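Local atomic coordinates of L-Ala-D/L-Glu Epimerase (Escherichia coli, PDB entry 1JPD), a protein that belongs to the enolase superfamily of enzymes, joining a mandelate racemase/muconate lactonizing enzyme-like N-terminal domain to a C-terminal barrel domain of the TIM type. Residues E11-L16 against E29-V34; C278-S283 against P304-V309; D134-S139 against V165-A170; T124-V129 against A146-L151; A214-F219 against G242-V247. One frame throughout, in Å; residues are numbered along the deposited sequence.

Contact 1. Residues E11-L16 against E29-V34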
# COMPACT_ATOMS: atom_id res chain seq x y z
N GLU A 11 3.96 3.37 20.67
CA GLU A 11 4.65 3.87 19.49
C GLU A 11 6.00 3.19 19.27
O GLU A 11 6.72 2.93 20.22
CB GLU A 11 4.78 5.38 19.68
CG GLU A 11 5.75 6.12 18.81
CD GLU A 11 5.74 7.61 19.13
OE1 GLU A 11 5.61 7.95 20.32
OE2 GLU A 11 5.87 8.43 18.19
N GLU A 12 6.32 2.91 18.00
CA GLU A 12 7.59 2.28 17.65
C GLU A 12 8.28 2.90 16.43
O GLU A 12 7.71 2.97 15.35
CB GLU A 12 7.37 0.79 17.36
CG GLU A 12 6.90 -0.04 18.53
CD GLU A 12 6.82 -1.52 18.20
OE1 GLU A 12 6.70 -1.87 17.00
OE2 GLU A 12 6.85 -2.33 19.16
N ALA A 13 9.53 3.32 16.61
CA ALA A 13 10.29 3.89 15.50
C ALA A 13 11.36 2.89 15.05
O ALA A 13 12.42 2.80 15.67
CB ALA A 13 10.94 5.21 15.92
N TRP A 14 11.08 2.16 13.97
CA TRP A 14 12.03 1.17 13.46
C TRP A 14 13.08 1.74 12.51
O TRP A 14 12.76 2.41 11.54
CB TRP A 14 11.28 0.04 12.75
CG TRP A 14 10.30 -0.70 13.62
CD1 TRP A 14 9.08 -0.25 14.06
CD2 TRP A 14 10.44 -2.04 14.12
NE1 TRP A 14 8.46 -1.23 14.80
CE2 TRP A 14 9.27 -2.34 14.85
CE3 TRP A 14 11.44 -3.01 14.02
CZ2 TRP A 14 9.07 -3.57 15.48
CZ3 TRP A 14 11.25 -4.24 14.65
CH2 TRP A 14 10.07 -4.51 15.36
N PRO A 15 14.37 1.46 12.78
CA PRO A 15 15.47 1.95 11.95
C PRO A 15 15.38 1.43 10.52
O PRO A 15 14.86 0.33 10.29
CB PRO A 15 16.71 1.40 12.67
CG PRO A 15 16.26 1.23 14.07
CD PRO A 15 14.88 0.66 13.90
N LEU A 16 15.90 2.21 9.57
CA LEU A 16 15.90 1.81 8.16
C LEU A 16 17.32 1.41 7.76
O LEU A 16 18.28 1.81 8.41
CB LEU A 16 15.41 2.98 7.29
CG LEU A 16 13.95 3.42 7.47
CD1 LEU A 16 13.64 4.61 6.57
CD2 LEU A 16 13.03 2.26 7.14
N GLU A 29 13.91 6.54 9.96
CA GLU A 29 13.13 5.50 10.64
C GLU A 29 11.65 5.46 10.29
O GLU A 29 11.03 6.50 10.05
CB GLU A 29 13.31 5.66 12.15
CG GLU A 29 12.96 7.04 12.69
CD GLU A 29 13.56 7.32 14.07
OE1 GLU A 29 13.16 8.32 14.70
OE2 GLU A 29 14.44 6.54 14.51
N ALA A 30 11.08 4.25 10.26
CA ALA A 30 9.67 4.07 9.94
C ALA A 30 8.89 4.12 11.24
O ALA A 30 8.99 3.23 12.06
CB ALA A 30 9.45 2.71 9.25
N ARG A 31 8.11 5.18 11.43
CA ARG A 31 7.36 5.31 12.65
C ARG A 31 5.98 4.67 12.59
O ARG A 31 5.15 5.06 11.78
CB ARG A 31 7.24 6.79 13.01
CG ARG A 31 8.59 7.38 13.37
CD ARG A 31 8.50 8.78 13.94
NE ARG A 31 9.69 9.06 14.73
CZ ARG A 31 9.80 8.83 16.03
NH1 ARG A 31 8.78 8.31 16.71
NH2 ARG A 31 10.94 9.09 16.66
N VAL A 32 5.75 3.70 13.47
CA VAL A 32 4.47 3.00 13.50
C VAL A 32 3.82 3.03 14.88
O VAL A 32 4.49 3.15 15.90
CB VAL A 32 4.62 1.52 13.08
CG1 VAL A 32 5.32 1.43 11.74
CG2 VAL A 32 5.38 0.75 14.15
N VAL A 33 2.50 2.92 14.89
CA VAL A 33 1.76 2.89 16.14
C VAL A 33 1.10 1.52 16.25
O VAL A 33 0.42 1.07 15.32
CB VAL A 33 0.68 3.99 16.18
CG1 VAL A 33 -0.19 3.79 17.40
CG2 VAL A 33 1.33 5.36 16.22
N VAL A 34 1.31 0.86 17.38
CA VAL A 34 0.74 -0.46 17.58
C VAL A 34 -0.40 -0.45 18.59
O VAL A 34 -0.36 0.28 19.58
CB VAL A 34 1.80 -1.47 18.09
CG1 VAL A 34 1.21 -2.86 18.14
CG2 VAL A 34 3.03 -1.43 17.20

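Contact 2. Residues C278-S283 against P304-V309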
# COMPACT_ATOMS: atom_id res chain seq x y z
N CYS A 278 1.50 -0.37 0.24
CA CYS A 278 1.79 -0.37 1.66
C CYS A 278 2.65 0.84 1.94
O CYS A 278 3.10 1.51 1.01
CB CYS A 278 2.58 -1.62 2.04
SG CYS A 278 4.33 -1.55 1.47
N MET A 279 2.86 1.12 3.22
CA MET A 279 3.72 2.23 3.65
C MET A 279 4.93 1.51 4.25
O MET A 279 5.01 0.28 4.16
CB MET A 279 3.04 3.04 4.74
CG MET A 279 1.67 3.53 4.40
SD MET A 279 1.74 4.88 3.25
CE MET A 279 0.08 5.45 3.29
N LEU A 280 5.86 2.25 4.84
CA LEU A 280 7.00 1.62 5.50
C LEU A 280 6.34 0.99 6.74
O LEU A 280 5.61 1.67 7.45
CB LEU A 280 8.04 2.66 5.91
CG LEU A 280 8.87 3.23 4.75
CD1 LEU A 280 9.81 4.30 5.27
CD2 LEU A 280 9.64 2.11 4.08
N CYS A 281 6.60 -0.28 6.99
CA CYS A 281 5.96 -0.96 8.11
C CYS A 281 6.66 -2.28 8.46
O CYS A 281 7.64 -2.65 7.83
CB CYS A 281 4.51 -1.26 7.73
SG CYS A 281 4.39 -2.30 6.22
N THR A 282 6.15 -2.97 9.48
CA THR A 282 6.70 -4.27 9.86
C THR A 282 5.80 -5.31 9.21
O THR A 282 4.76 -4.96 8.63
CB THR A 282 6.67 -4.50 11.39
OG1 THR A 282 5.33 -4.78 11.80
CG2 THR A 282 7.19 -3.29 12.13
N SER A 283 6.19 -6.58 9.31
CA SER A 283 5.40 -7.65 8.71
C SER A 283 3.94 -7.62 9.17
O SER A 283 3.05 -8.06 8.44
CB SER A 283 6.01 -9.01 9.01
OG SER A 283 7.26 -9.16 8.36
N PRO A 304 8.38 -3.94 4.66
CA PRO A 304 9.28 -4.45 5.70
C PRO A 304 10.75 -4.56 5.31
O PRO A 304 11.62 -4.37 6.17
CB PRO A 304 8.67 -5.81 6.05
CG PRO A 304 7.21 -5.59 5.81
CD PRO A 304 7.21 -4.82 4.50
N THR A 305 11.05 -4.87 4.05
CA THR A 305 12.45 -5.02 3.63
C THR A 305 13.24 -3.72 3.72
O THR A 305 14.47 -3.73 3.66
CB THR A 305 12.58 -5.58 2.18
OG1 THR A 305 12.07 -4.63 1.24
CG2 THR A 305 11.80 -6.89 2.02
N TRP A 306 12.53 -2.60 3.87
CA TRP A 306 13.20 -1.31 3.97
C TRP A 306 13.68 -1.05 5.39
O TRP A 306 14.40 -0.08 5.64
CB TRP A 306 12.26 -0.17 3.54
CG TRP A 306 11.81 -0.25 2.10
CD1 TRP A 306 10.90 -1.13 1.58
CD2 TRP A 306 12.27 0.55 1.01
NE1 TRP A 306 10.77 -0.93 0.22
CE2 TRP A 306 11.60 0.10 -0.15
CE3 TRP A 306 13.18 1.60 0.89
CZ2 TRP A 306 11.81 0.66 -1.42
CZ3 TRP A 306 13.40 2.17 -0.37
CH2 TRP A 306 12.72 1.69 -1.51
N LEU A 307 13.29 -1.91 6.33
CA LEU A 307 13.70 -1.73 7.71
C LEU A 307 14.94 -2.59 8.01
O LEU A 307 15.04 -3.72 7.52
CB LEU A 307 12.58 -2.13 8.67
CG LEU A 307 11.16 -1.61 8.41
CD1 LEU A 307 10.31 -1.93 9.62
CD2 LEU A 307 11.16 -0.13 8.17
N ALA A 308 15.86 -2.05 8.81
CA ALA A 308 17.08 -2.76 9.18
C ALA A 308 16.73 -4.12 9.78
O ALA A 308 17.33 -5.14 9.45
CB ALA A 308 17.89 -1.93 10.18
N VAL A 309 15.73 -4.11 10.66
CA VAL A 309 15.25 -5.32 11.30
C VAL A 309 13.74 -5.29 11.22
O VAL A 309 13.15 -4.25 10.93
CB VAL A 309 15.67 -5.40 12.79
CG1 VAL A 309 17.17 -5.67 12.88
CG2 VAL A 309 15.33 -4.10 13.49

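Contact 3. Residues D134-S139 against V165-A170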
# COMPACT_ATOMS: atom_id res chain seq x y z
N ASP A 134 22.12 4.85 -17.25
CA ASP A 134 23.01 3.72 -17.04
C ASP A 134 22.80 3.07 -15.67
O ASP A 134 22.59 1.86 -15.58
CB ASP A 134 24.47 4.18 -17.14
CG ASP A 134 25.44 3.02 -17.05
OD1 ASP A 134 26.50 3.18 -16.41
OD2 ASP A 134 25.15 1.95 -17.63
N GLN A 135 22.87 3.86 -14.60
CA GLN A 135 22.68 3.33 -13.25
C GLN A 135 21.33 2.63 -13.09
O GLN A 135 21.26 1.55 -12.52
CB GLN A 135 22.80 4.44 -12.20
CG GLN A 135 24.11 5.20 -12.27
CD GLN A 135 24.14 6.37 -11.31
OE1 GLN A 135 23.16 7.11 -11.19
NE2 GLN A 135 25.27 6.56 -10.63
N MET A 136 20.27 3.24 -13.60
CA MET A 136 18.95 2.62 -13.48
C MET A 136 18.86 1.33 -14.28
O MET A 136 18.16 0.40 -13.89
CB MET A 136 17.86 3.59 -13.91
CG MET A 136 17.83 4.85 -13.07
SD MET A 136 16.42 5.89 -13.44
CE MET A 136 15.13 4.93 -12.60
N ALA A 137 19.58 1.27 -15.39
CA ALA A 137 19.56 0.07 -16.21
C ALA A 137 20.30 -1.07 -15.51
O ALA A 137 19.80 -2.20 -15.46
CB ALA A 137 20.18 0.36 -17.58
N ASN A 138 21.49 -0.78 -14.97
CA ASN A 138 22.27 -1.81 -14.27
C ASN A 138 21.48 -2.36 -13.09
O ASN A 138 21.46 -3.57 -12.86
CB ASN A 138 23.60 -1.26 -13.76
CG ASN A 138 24.60 -1.04 -14.87
OD1 ASN A 138 24.74 -1.88 -15.78
ND2 ASN A 138 25.31 0.08 -14.81
N SER A 139 20.86 -1.46 -12.34
CA SER A 139 20.07 -1.86 -11.19
C SER A 139 18.93 -2.77 -11.61
O SER A 139 18.72 -3.82 -11.00
CB SER A 139 19.51 -0.64 -10.48
OG SER A 139 18.64 -1.03 -9.42
N VAL A 165 14.19 4.08 -21.68
CA VAL A 165 14.72 3.32 -22.80
C VAL A 165 15.86 2.41 -22.32
O VAL A 165 15.83 1.20 -22.59
CB VAL A 165 15.20 4.24 -23.95
CG1 VAL A 165 16.11 3.48 -24.91
CG2 VAL A 165 13.99 4.77 -24.70
N ALA A 166 16.84 2.96 -21.61
CA ALA A 166 17.96 2.16 -21.11
C ALA A 166 17.49 1.01 -20.22
O ALA A 166 18.04 -0.08 -20.28
CB ALA A 166 18.95 3.04 -20.36
N ILE A 167 16.47 1.26 -19.39
CA ILE A 167 15.94 0.22 -18.50
C ILE A 167 15.26 -0.92 -19.29
O ILE A 167 15.60 -2.10 -19.09
CB ILE A 167 14.93 0.82 -17.48
CG1 ILE A 167 15.69 1.67 -16.45
CG2 ILE A 167 14.14 -0.28 -16.78
CD1 ILE A 167 14.79 2.52 -15.56
N ARG A 168 14.32 -0.59 -20.16
CA ARG A 168 13.64 -1.60 -20.96
C ARG A 168 14.61 -2.42 -21.81
O ARG A 168 14.45 -3.62 -21.97
CB ARG A 168 12.57 -0.97 -21.87
CG ARG A 168 11.99 -1.96 -22.88
CD ARG A 168 11.48 -3.21 -22.18
NE ARG A 168 10.13 -3.04 -21.65
CZ ARG A 168 9.60 -3.79 -20.69
NH1 ARG A 168 10.32 -4.76 -20.14
NH2 ARG A 168 8.36 -3.57 -20.29
N THR A 169 15.63 -1.75 -22.36
CA THR A 169 16.62 -2.44 -23.18
C THR A 169 17.37 -3.47 -22.34
O THR A 169 17.77 -4.53 -22.84
CB THR A 169 17.66 -1.45 -23.78
OG1 THR A 169 17.00 -0.47 -24.60
CG2 THR A 169 18.69 -2.19 -24.63
N ALA A 170 17.56 -3.15 -21.06
CA ALA A 170 18.28 -4.02 -20.12
C ALA A 170 17.44 -5.21 -19.67
O ALA A 170 17.96 -6.33 -19.59
CB ALA A 170 18.74 -3.22 -18.91

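Contact 4. Residues T124-V129 against A146-L151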
# COMPACT_ATOMS: atom_id res chain seq x y z
N THR A 124 6.16 -9.22 -5.77
CA THR A 124 6.15 -7.88 -5.22
C THR A 124 7.06 -6.97 -6.03
O THR A 124 8.10 -7.38 -6.52
CB THR A 124 6.59 -7.86 -3.74
OG1 THR A 124 7.95 -8.30 -3.61
CG2 THR A 124 5.70 -8.78 -2.93
N ALA A 125 6.65 -5.72 -6.17
CA ALA A 125 7.41 -4.75 -6.94
C ALA A 125 8.75 -4.39 -6.31
O ALA A 125 8.81 -4.03 -5.13
CB ALA A 125 6.58 -3.50 -7.13
N GLN A 126 9.81 -4.49 -7.09
CA GLN A 126 11.13 -4.13 -6.63
C GLN A 126 11.39 -2.72 -7.12
O GLN A 126 11.16 -2.41 -8.29
CB GLN A 126 12.19 -5.06 -7.19
CG GLN A 126 12.39 -6.28 -6.34
CD GLN A 126 12.98 -5.95 -4.98
OE1 GLN A 126 12.71 -6.65 -4.00
NE2 GLN A 126 13.80 -4.91 -4.91
N THR A 127 11.85 -1.86 -6.22
CA THR A 127 12.11 -0.49 -6.59
C THR A 127 13.42 -0.30 -7.32
O THR A 127 14.45 -0.84 -6.93
CB THR A 127 12.11 0.44 -5.36
OG1 THR A 127 10.80 0.47 -4.78
CG2 THR A 127 12.53 1.85 -5.76
N VAL A 128 13.37 0.46 -8.41
CA VAL A 128 14.54 0.82 -9.18
C VAL A 128 14.53 2.32 -8.91
O VAL A 128 13.71 3.06 -9.46
CB VAL A 128 14.37 0.58 -10.68
CG1 VAL A 128 15.58 1.11 -11.42
CG2 VAL A 128 14.19 -0.90 -10.96
N VAL A 129 15.43 2.76 -8.04
CA VAL A 129 15.49 4.16 -7.68
C VAL A 129 16.05 5.07 -8.77
O VAL A 129 16.76 4.62 -9.66
CB VAL A 129 16.32 4.34 -6.39
CG1 VAL A 129 15.74 3.45 -5.28
CG2 VAL A 129 17.77 3.97 -6.65
N ALA A 146 18.29 -11.37 -9.91
CA ALA A 146 18.04 -11.86 -8.56
C ALA A 146 16.63 -12.43 -8.36
O ALA A 146 16.32 -12.95 -7.29
CB ALA A 146 18.32 -10.76 -7.54
N GLY A 147 15.78 -12.33 -9.38
CA GLY A 147 14.44 -12.89 -9.29
C GLY A 147 13.24 -11.97 -9.37
O GLY A 147 12.11 -12.44 -9.35
N ALA A 148 13.46 -10.66 -9.47
CA ALA A 148 12.34 -9.73 -9.54
C ALA A 148 11.73 -9.65 -10.93
O ALA A 148 12.35 -9.16 -11.86
CB ALA A 148 12.79 -8.35 -9.09
N LYS A 149 10.50 -10.13 -11.06
CA LYS A 149 9.80 -10.10 -12.34
C LYS A 149 9.07 -8.78 -12.56
O LYS A 149 8.87 -8.36 -13.70
CB LYS A 149 8.82 -11.27 -12.44
CG LYS A 149 9.50 -12.63 -12.57
CD LYS A 149 8.52 -13.78 -12.43
CE LYS A 149 9.25 -15.12 -12.53
NZ LYS A 149 10.45 -15.17 -11.63
N LEU A 150 8.68 -8.14 -11.46
CA LEU A 150 7.97 -6.87 -11.52
C LEU A 150 8.87 -5.78 -10.94
O LEU A 150 9.26 -5.85 -9.78
CB LEU A 150 6.68 -6.95 -10.70
CG LEU A 150 5.85 -5.68 -10.58
CD1 LEU A 150 5.44 -5.19 -11.96
CD2 LEU A 150 4.62 -5.95 -9.74
N LEU A 151 9.22 -4.80 -11.76
CA LEU A 151 10.07 -3.70 -11.34
C LEU A 151 9.26 -2.40 -11.29
O LEU A 151 8.52 -2.08 -12.22
CB LEU A 151 11.23 -3.50 -12.32
CG LEU A 151 12.21 -4.65 -12.54
CD1 LEU A 151 13.27 -4.24 -13.55
CD2 LEU A 151 12.85 -5.03 -11.21

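Contact 5. Residues A214-F219 against G242-V247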
# COMPACT_ATOMS: atom_id res chain seq x y z
N ALA A 214 -6.54 17.11 -13.21
CA ALA A 214 -7.60 17.19 -14.20
C ALA A 214 -7.12 16.85 -15.60
O ALA A 214 -7.84 16.19 -16.36
CB ALA A 214 -8.22 18.57 -14.18
N ALA A 215 -5.91 17.28 -15.95
CA ALA A 215 -5.37 17.01 -17.28
C ALA A 215 -5.47 15.54 -17.69
O ALA A 215 -5.34 15.22 -18.87
CB ALA A 215 -3.91 17.48 -17.38
N LEU A 216 -5.70 14.64 -16.73
CA LEU A 216 -5.82 13.22 -17.05
C LEU A 216 -7.09 12.86 -17.82
O LEU A 216 -7.27 11.72 -18.23
CB LEU A 216 -5.75 12.37 -15.77
CG LEU A 216 -4.37 12.24 -15.13
CD1 LEU A 216 -4.47 11.38 -13.89
CD2 LEU A 216 -3.40 11.64 -16.13
N GLU A 217 -7.98 13.83 -18.00
CA GLU A 217 -9.23 13.59 -18.73
C GLU A 217 -9.15 14.12 -20.15
O GLU A 217 -10.04 13.88 -20.96
CB GLU A 217 -10.40 14.28 -18.02
CG GLU A 217 -10.74 13.69 -16.68
CD GLU A 217 -11.91 14.39 -16.03
OE1 GLU A 217 -11.90 15.64 -15.98
OE2 GLU A 217 -12.84 13.68 -15.56
N ASN A 218 -8.06 14.84 -20.44
CA ASN A 218 -7.84 15.45 -21.74
C ASN A 218 -7.14 14.60 -22.80
O ASN A 218 -6.69 15.14 -23.81
CB ASN A 218 -7.07 16.75 -21.57
CG ASN A 218 -7.70 17.68 -20.54
OD1 ASN A 218 -8.92 17.70 -20.38
ND2 ASN A 218 -6.86 18.46 -19.85
N PHE A 219 -7.02 13.30 -22.59
CA PHE A 219 -6.36 12.46 -23.58
C PHE A 219 -6.63 10.99 -23.34
O PHE A 219 -6.78 10.55 -22.20
CB PHE A 219 -4.85 12.76 -23.63
CG PHE A 219 -4.08 12.27 -22.43
CD1 PHE A 219 -3.59 10.96 -22.38
CD2 PHE A 219 -3.80 13.12 -21.36
CE1 PHE A 219 -2.85 10.50 -21.29
CE2 PHE A 219 -3.05 12.68 -20.26
CZ PHE A 219 -2.57 11.37 -20.22
N GLY A 242 -12.72 8.39 -14.93
CA GLY A 242 -12.40 9.24 -16.06
C GLY A 242 -11.01 9.85 -15.99
O GLY A 242 -10.58 10.56 -16.90
N ARG A 243 -10.31 9.59 -14.89
CA ARG A 243 -8.96 10.10 -14.72
C ARG A 243 -7.96 8.97 -14.50
O ARG A 243 -6.79 9.10 -14.85
CB ARG A 243 -8.89 11.09 -13.55
CG ARG A 243 -9.68 12.35 -13.81
CD ARG A 243 -9.45 13.43 -12.77
NE ARG A 243 -10.32 14.57 -13.03
CZ ARG A 243 -10.35 15.69 -12.32
NH1 ARG A 243 -9.55 15.84 -11.27
NH2 ARG A 243 -11.19 16.66 -12.65
N TYR A 244 -8.44 7.86 -13.95
CA TYR A 244 -7.59 6.71 -13.69
C TYR A 244 -8.23 5.36 -14.05
O TYR A 244 -9.44 5.18 -13.96
CB TYR A 244 -7.20 6.68 -12.20
CG TYR A 244 -6.48 7.92 -11.69
CD1 TYR A 244 -7.18 9.03 -11.23
CD2 TYR A 244 -5.09 7.98 -11.68
CE1 TYR A 244 -6.52 10.17 -10.77
CE2 TYR A 244 -4.42 9.11 -11.23
CZ TYR A 244 -5.14 10.20 -10.77
OH TYR A 244 -4.46 11.31 -10.33
N GLU A 245 -7.39 4.40 -14.45
CA GLU A 245 -7.88 3.08 -14.80
C GLU A 245 -7.71 2.16 -13.60
O GLU A 245 -8.45 1.18 -13.45
CB GLU A 245 -7.09 2.51 -15.98
CG GLU A 245 -7.52 3.06 -17.33
CD GLU A 245 -6.99 4.45 -17.61
OE1 GLU A 245 -7.68 5.21 -18.32
OE2 GLU A 245 -5.87 4.78 -17.13
N MET A 246 -6.74 2.49 -12.74
CA MET A 246 -6.43 1.68 -11.56
C MET A 246 -6.33 2.50 -10.27
O MET A 246 -6.02 3.69 -10.31
CB MET A 246 -5.10 0.95 -11.80
CG MET A 246 -4.66 -0.02 -10.72
SD MET A 246 -3.03 -0.70 -11.13
CE MET A 246 -3.46 -1.69 -12.59
N VAL A 247 -6.59 1.87 -9.13
CA VAL A 247 -6.48 2.53 -7.84
C VAL A 247 -5.50 1.75 -6.98
O VAL A 247 -5.51 0.52 -6.99
CB VAL A 247 -7.85 2.60 -7.10
CG1 VAL A 247 -8.85 3.39 -7.92
CG2 VAL A 247 -8.37 1.20 -6.82
O HOH W 1 -13.55 17.50 -14.99

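Contact 1. Residues E11-L16 against E29-V34
E12 and V32 form a hydrogen-bonded pair in the antiparallel sheet of the N-terminal domain, where strand 6-15 runs along the edge beside strand 29-39. E12 N gives a nearly straight bond to V32 O (2.8 Å, 166°), and V32 N returns one to E12 O. Two residues on, W14 and A30 exchange a second pair of backbone bonds.

The E12 side chain shares its face of the sheet with W14 and V32. E12 CB rests on V32 CG2 at 3.8 Å. The extended chain then carries E12 CD to 3.9 Å from V34 CG2. At the tip, E12 OE1 receives W14 NE1 at 2.9 Å, from above the carboxylate plane, and also forms a salt bridge with R284 of helix 283-289, so the carboxylate ties the sheet to the barrel domain. The indole edge leans on V32, with W14 CD1 3.8 Å from V32 CG2.

The other face carries the charges of E29, R31 and E11. R31 NH2 makes a salt bridge, weak as a hydrogen bond, to OE1 of the poorly ordered E29 at 3.1 Å; the bridge from R31 NH1 to E11 OE2 is less certain. The methyl CB of A13 sits 3.7 Å above the centre of the R31 guanidinium.

Contact 2. Residues C278-S283 against P304-V309
L280 and W306 both set CG anti to their own carbonyl carbon (chi1 -74° and -62°), and the two side chains meet at about a right angle. The touch is made by L280 CD2, 3.5 Å from W306 CB and 3.8 Å from W306 CG, so it falls at the root of the indole rather than farther out on the rings. In L307 a chi2 of -170° puts CD1 anti to CA, and this methyl lies 3.3 Å from C281 O.

The same carbonyl oxygen, C281 O, is approached by P304, whose CA makes a CA-H...O contact at 3.2 Å and whose ring carbon CG lies 3.6 Å from it. No hydrogen bond crosses between the segments; P304 and L307 gather at C281 O, and L280 meets W306 separately. Both segments follow strands of the barrel, 273-276 and 298-299, and so belong to the loops at the C-terminal ends of the strands, the end that holds the active site in TIM-barrel enzymes.

P304 CG also covers T282 C, at 3.7 Å, while C281 SG stands 4.2 Å from P304 CD. The polar ends turn to other partners: W306 NE1 bonds to D302, and S283 OG to D310. At the N-cap of helix 283-289, T282 OG1 caps R284 N and is also hydrogen-bonded to E47 OE1, the latter in the N-terminal domain.

Contact 3. Residues D134-S139 against V165-A170
M136 and I167 cross at a slant between two neighbouring helices, 133-145 and 160-170, whose axes lie 8.0 Å apart here and run 25° from parallel. The isoleucine does the reaching: a chi2 of 169° sets CD1 anti to CA, and that methyl, I167 CD1, ends 3.6 Å from M136 CB. The methionine closes on the same methyl with its far end, a bend at chi3 (75°) turning M136 CE back to 3.8 Å from I167 CD1. M136 CB and CE both touch this methyl from one side. One bond nearer the backbone, I167 CG1 lies 3.8 Å from M136 O.

Beside this pair the helices meet through alanines. A137 CB touches A166 CB and A170 CB, both at 4.1 Å, and comes to 3.5 Å from A166 O. A170 CB in turn faces A137 O at 3.8 Å. A137, A166 and A170 bring only a methyl each, consistent with the close approach of A137 CA and I167 CA, 4.3 Å.

These are adjacent helices of the outer layer of the barrel. M136 and I167 both reach inward to V153 of strand 150-154, which follows the first helix and precedes the second, while I167 also touches A140 and A166 leans on P133.

Contact 4. Residues T124-V129 against A146-L151
Q126 N gives the bond that joins the two segments, to L150 O at 3.1 Å and nearly straight (168°). L150 O also takes a CA-H...O contact from A125 CA at 3.6 Å. L151 CA in turn faces Q126 O at 3.5 Å, as expected for the parallel bridge between Q126 and L151.

Q126 and L151 turn their side chains to the same face of the sheet, where L151 CD2 lies 4.1 Å from Q126 CB. L151 CB meets V128 CG2 at 4.2 Å. Q126 CG is covered by the methyl of A148, its CB 3.5 Å away. A bend at chi2 (-66°) then swings CD of Q126 off the extended line, and the amide at the tip is held by another partner, OE1 accepting from G320 N. A125 CB separately touches L150 CD2 at 4.1 Å.

G147, with positive phi, closes helix 133-145 in a Schellman motif, and the chain turns through A148 and K149 into strand 150-154. Strand 121-128, that helix and strand 150-154 thus make one beta-alpha-beta unit of the barrel. V128 and L151 pack under the helix, against M136 and against A140 and L143 respectively, while L150 touches T175 and I177 of the next strand, 175-179.

Contact 5. Residues A214-F219 against G242-V247
R243 lays its extended side chain across the 3-10 turn 214-217 and has more surface buried here than any other residue of the pair. Its guanidinium has A214 CA 3.6 Å above the centre of one face. E217 comes to the edge instead, with CD in the guanidinium plane and the carboxylate turned 78° to it. The resulting salt bridge is long, 3.5 Å from E217 OE1 to R243 NE. A water, also in the guanidinium plane, bridges the two: it donates to E217 OE1 at 2.7 Å and accepts weakly from R243 NH2 at 3.4 Å. R243 NH1 has a second acidic partner in D213, just before the turn.

L216 is buried by the same segment. L216 CB packs against R243 CB at 4.1 Å. A chi2 of 180° sets CD1 anti to CA, placing this methyl of L216 over the face of the Y244 ring in a CH-pi contact, 3.8 Å from the centroid and shifted toward the rim near CZ. Y244 OH bonds to D213, whose carboxylate therefore serves both the tyrosine and the arginine. L216 and Y244 also both touch I225 of strand 225-227.

One segment precedes strand 225-227 and the other runs into strand 246-249, so the contact joins the approaches to the N-terminal ends of two neighbouring strands in the parallel barrel of the TIM type.

Overall arrangement
Contacts 1 and 2 meet at the seam between the two domains: their centres are 9 Å apart, P15 O lies 3.0 Å from A308 N in a probable hydrogen bond, and L307 CD2 packs on A30 CB at 3.5 Å. Contact 2 leads on into the barrel, where W306 CZ2 meets T127 OG1 of contact 4 at 3.5 Å. Contacts 3 and 4 have centres 13 Å apart; contact 4 joins the two strands flanking helix 133-145, and contact 3 packs that helix on the following one, 160-170. Contact 5 reaches the same sheet as contact 4, but its centre is about 35 Å from that of contact 1, across the chain's centre. Contact 2 is on the barrel end where active sites of this fold lie.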